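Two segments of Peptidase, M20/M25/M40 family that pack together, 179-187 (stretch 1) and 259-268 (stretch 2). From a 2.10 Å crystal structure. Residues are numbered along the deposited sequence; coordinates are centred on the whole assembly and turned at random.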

# COMPACT_ATOMS: atom_id res chain seq x y z
N GLY A 179 19.34 13.85 29.91
CA GLY A 179 18.33 14.08 28.88
C GLY A 179 17.37 12.91 28.80
O GLY A 179 17.24 12.13 29.75
N TYR A 180 16.70 12.79 27.65
CA TYR A 180 15.70 11.75 27.43
C TYR A 180 16.29 10.34 27.41
O TYR A 180 17.17 10.04 26.61
N VAL A 181 15.79 9.48 28.29
CA VAL A 181 16.43 8.19 28.51
C VAL A 181 15.49 6.99 28.32
O VAL A 181 15.94 5.87 28.07
N GLN A 182 14.18 7.23 28.45
CA GLN A 182 13.15 6.21 28.18
C GLN A 182 11.96 6.84 27.48
O GLN A 182 11.64 8.00 27.71
N THR A 183 11.32 6.07 26.61
CA THR A 183 10.31 6.59 25.69
C THR A 183 9.02 6.88 26.43
O THR A 183 8.71 6.24 27.42
N GLY A 184 8.28 7.86 25.93
CA GLY A 184 6.91 8.06 26.36
C GLY A 184 5.98 7.24 25.51
O GLY A 184 6.38 6.68 24.49
N ARG A 185 4.72 7.19 25.90
CA ARG A 185 3.79 6.24 25.33
C ARG A 185 2.43 6.88 25.11
O ARG A 185 1.98 7.70 25.94
N ALA A 186 1.80 6.53 23.99
CA ALA A 186 0.39 6.87 23.78
C ALA A 186 -0.35 5.65 23.24
O ALA A 186 0.28 4.74 22.73
N PHE A 187 -1.67 5.66 23.37
CA PHE A 187 -2.54 4.60 22.87
C PHE A 187 -3.66 5.19 22.04
O PHE A 187 -4.19 6.26 22.36
N VAL A 259 2.04 3.71 20.63
CA VAL A 259 2.95 4.71 20.13
C VAL A 259 4.01 4.91 21.19
O VAL A 259 3.70 4.99 22.39
N ARG A 260 5.27 4.93 20.77
CA ARG A 260 6.37 5.34 21.63
C ARG A 260 7.13 6.46 20.95
O ARG A 260 7.37 6.42 19.74
N GLY A 261 7.53 7.45 21.74
CA GLY A 261 8.43 8.51 21.27
C GLY A 261 9.42 8.78 22.38
O GLY A 261 9.02 8.90 23.54
N LEU A 262 10.69 8.89 22.03
CA LEU A 262 11.72 9.11 23.05
C LEU A 262 11.70 10.56 23.59
O LEU A 262 12.14 10.81 24.72
N THR A 263 11.20 11.50 22.80
CA THR A 263 11.02 12.86 23.32
C THR A 263 9.53 13.24 23.24
O THR A 263 8.77 12.58 22.53
N ASP A 264 9.13 14.28 23.97
CA ASP A 264 7.79 14.85 23.85
C ASP A 264 7.49 15.38 22.45
O ASP A 264 6.38 15.24 21.96
N ALA A 265 8.48 16.02 21.81
CA ALA A 265 8.29 16.53 20.44
C ALA A 265 7.99 15.37 19.47
O ALA A 265 7.11 15.49 18.61
N THR A 266 8.70 14.26 19.62
CA THR A 266 8.46 13.06 18.81
C THR A 266 7.05 12.50 19.03
O THR A 266 6.36 12.16 18.07
N LYS A 267 6.61 12.43 20.29
CA LYS A 267 5.24 12.01 20.57
C LYS A 267 4.21 12.93 19.91
O LYS A 267 3.21 12.45 19.39
N ALA A 268 4.47 14.24 19.95
CA ALA A 268 3.57 15.23 19.39
C ALA A 268 3.47 15.10 17.88
O ALA A 268 2.38 15.13 17.33

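Residues Gly184 to Ala186 pair antiparallel with Val259 to Gly261, and the backbone ladder satisfies its own polar groups in two hydrogen-bonded pairs. Gly184 N donates to Gly261 O (2.7 Å) and Gly261 N returns a bond to Gly184 O (3.1 Å); Ala186 N donates to Val259 O (2.9 Å) and Val259 N to Ala186 O (2.9 Å). Between them, Arg185 and Arg260 form a non-hydrogen-bonded pair, whose CA atoms lean on the same carbonyls: Arg260 CA lies 3.2 Å from Gly184 O, and Arg185 CA 3.2 Å from Val259 O.

Both arginine side chains leave on one face of the sheet. Arg185 (chi1 t, chi2 t, chi3 p) lays its CD over a face of the Arg260 guanidinium, 3.5 Å from Arg260 NH1. Arg260 is m at chi1 and chi2, then t at chi3. The like charges come close, Arg185 NH1 to Arg260 NH1 being 3.7 Å, but neither can accept from the other, and both find partners outside the pair: Arg185 NE and NH2 bond elsewhere in the structure, and Arg260 NE and NH2 bond just outside the stretches. Thr183 (chi1 p) brings OG1 to 3.8 Å from Arg260 CD; this is packing only, and the hydroxyl finds its hydrogen bond elsewhere in the structure.

The other face carries Ala186 and Val259 (chi1 t), whose CB atoms meet at 4.1 Å. Here Lys267 (m, t, p, t) reaches from the helix toward the strand, its CD 3.6 Å from Gly184 C. A CB on Gly184 would fall 2.6 Å from Lys267 CD, a clash, so the bare glycine leaves room for the lysine chain. At the tip, Lys267 NZ makes a weak hydrogen bond to Arg185 O (3.3 Å) and has a further partner elsewhere in the structure.

Tyr180 (chi1 m) points toward stretch 2 and covers the start of the helix. The N-cap residue Thr263 (chi1 p) sits over one ring face: its CA is 3.8 Å from the ring centroid, 11° off the normal, in a CH-pi contact, and its CG2 is 3.5 Å from Tyr180 CD2. Leu262 (chi1 t, chi2 p) packs its CG 4.1 Å from Tyr180 CB, while its CD1 rests against the backbone, 3.8 Å from Gln182 C. Tyr180 OH lies 3.5 Å from Asp264 OD2 (Asp264 chi1 m). A hydrogen bond of 3.2 Å joins Tyr180 OH to the oxygen of water 1. The same water accepts from Ala265 N (3.2 Å), satisfying a first-turn amide and linking the phenol to the helix.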

# COMPACT_ATOMS: atom_id res chain seq x y z
CB TYR A 180 14.96 12.00 26.13
CG TYR A 180 14.01 13.18 26.15
CD1 TYR A 180 12.77 13.09 26.78
CD2 TYR A 180 14.36 14.38 25.53
CE1 TYR A 180 11.89 14.18 26.78
CE2 TYR A 180 13.48 15.46 25.52
CZ TYR A 180 12.25 15.35 26.15
OH TYR A 180 11.39 16.41 26.14
CB VAL A 181 17.16 8.16 29.90
CG1 VAL A 181 16.16 8.36 31.05
CG2 VAL A 181 17.96 6.87 30.07
CB GLN A 182 12.74 5.46 29.46
CG GLN A 182 13.86 4.53 29.90
CD GLN A 182 13.54 3.57 31.03
OE1 GLN A 182 14.36 3.39 31.91
NE2 GLN A 182 12.38 2.93 30.97
CB THR A 183 9.98 5.57 24.56
OG1 THR A 183 9.47 4.36 25.13
CG2 THR A 183 11.21 5.24 23.75
CB ARG A 185 3.68 5.03 26.26
CG ARG A 185 2.78 3.91 25.75
CD ARG A 185 3.02 2.66 26.58
NE ARG A 185 2.61 2.87 27.96
CZ ARG A 185 2.94 2.09 28.98
NH1 ARG A 185 3.70 1.01 28.80
NH2 ARG A 185 2.52 2.40 30.20
CB ALA A 186 0.26 8.07 22.85
CB PHE A 187 -3.17 3.84 24.04
CG PHE A 187 -2.18 3.16 24.92
CD1 PHE A 187 -1.41 2.09 24.43
CD2 PHE A 187 -1.98 3.58 26.23
CE1 PHE A 187 -0.48 1.45 25.25
CE2 PHE A 187 -1.05 2.95 27.06
CZ PHE A 187 -0.30 1.89 26.57
CB VAL A 259 2.19 6.04 19.89
CG1 VAL A 259 3.15 7.22 19.86
CG2 VAL A 259 1.33 5.97 18.59
CB ARG A 260 7.37 4.22 21.90
CG ARG A 260 6.79 2.87 22.16
CD ARG A 260 6.46 2.62 23.61
NE ARG A 260 5.65 1.41 23.66
CZ ARG A 260 5.45 0.65 24.72
NH1 ARG A 260 6.02 0.95 25.88
NH2 ARG A 260 4.69 -0.43 24.60
CB LEU A 262 13.11 8.71 22.51
CG LEU A 262 14.33 8.94 23.42
CD1 LEU A 262 14.22 8.10 24.70
CD2 LEU A 262 15.63 8.64 22.66
CB THR A 263 11.86 13.90 22.56
OG1 THR A 263 11.28 14.13 21.27
CG2 THR A 263 13.32 13.43 22.38
CB ASP A 264 7.61 16.00 24.83
CG ASP A 264 7.76 15.57 26.27
OD1 ASP A 264 7.61 14.35 26.58
OD2 ASP A 264 8.02 16.46 27.10
CB ALA A 265 9.49 17.32 19.99
CB THR A 266 9.53 11.97 19.07
OG1 THR A 266 10.81 12.50 18.72
CG2 THR A 266 9.27 10.68 18.21
CB LYS A 267 4.97 11.91 22.06
CG LYS A 267 5.49 10.59 22.69
CD LYS A 267 5.31 10.58 24.21
CE LYS A 267 3.85 10.36 24.56
NZ LYS A 267 3.57 10.63 25.99
CB ALA A 268 3.99 16.70 19.80
O HOH W 1 11.12 17.25 23.11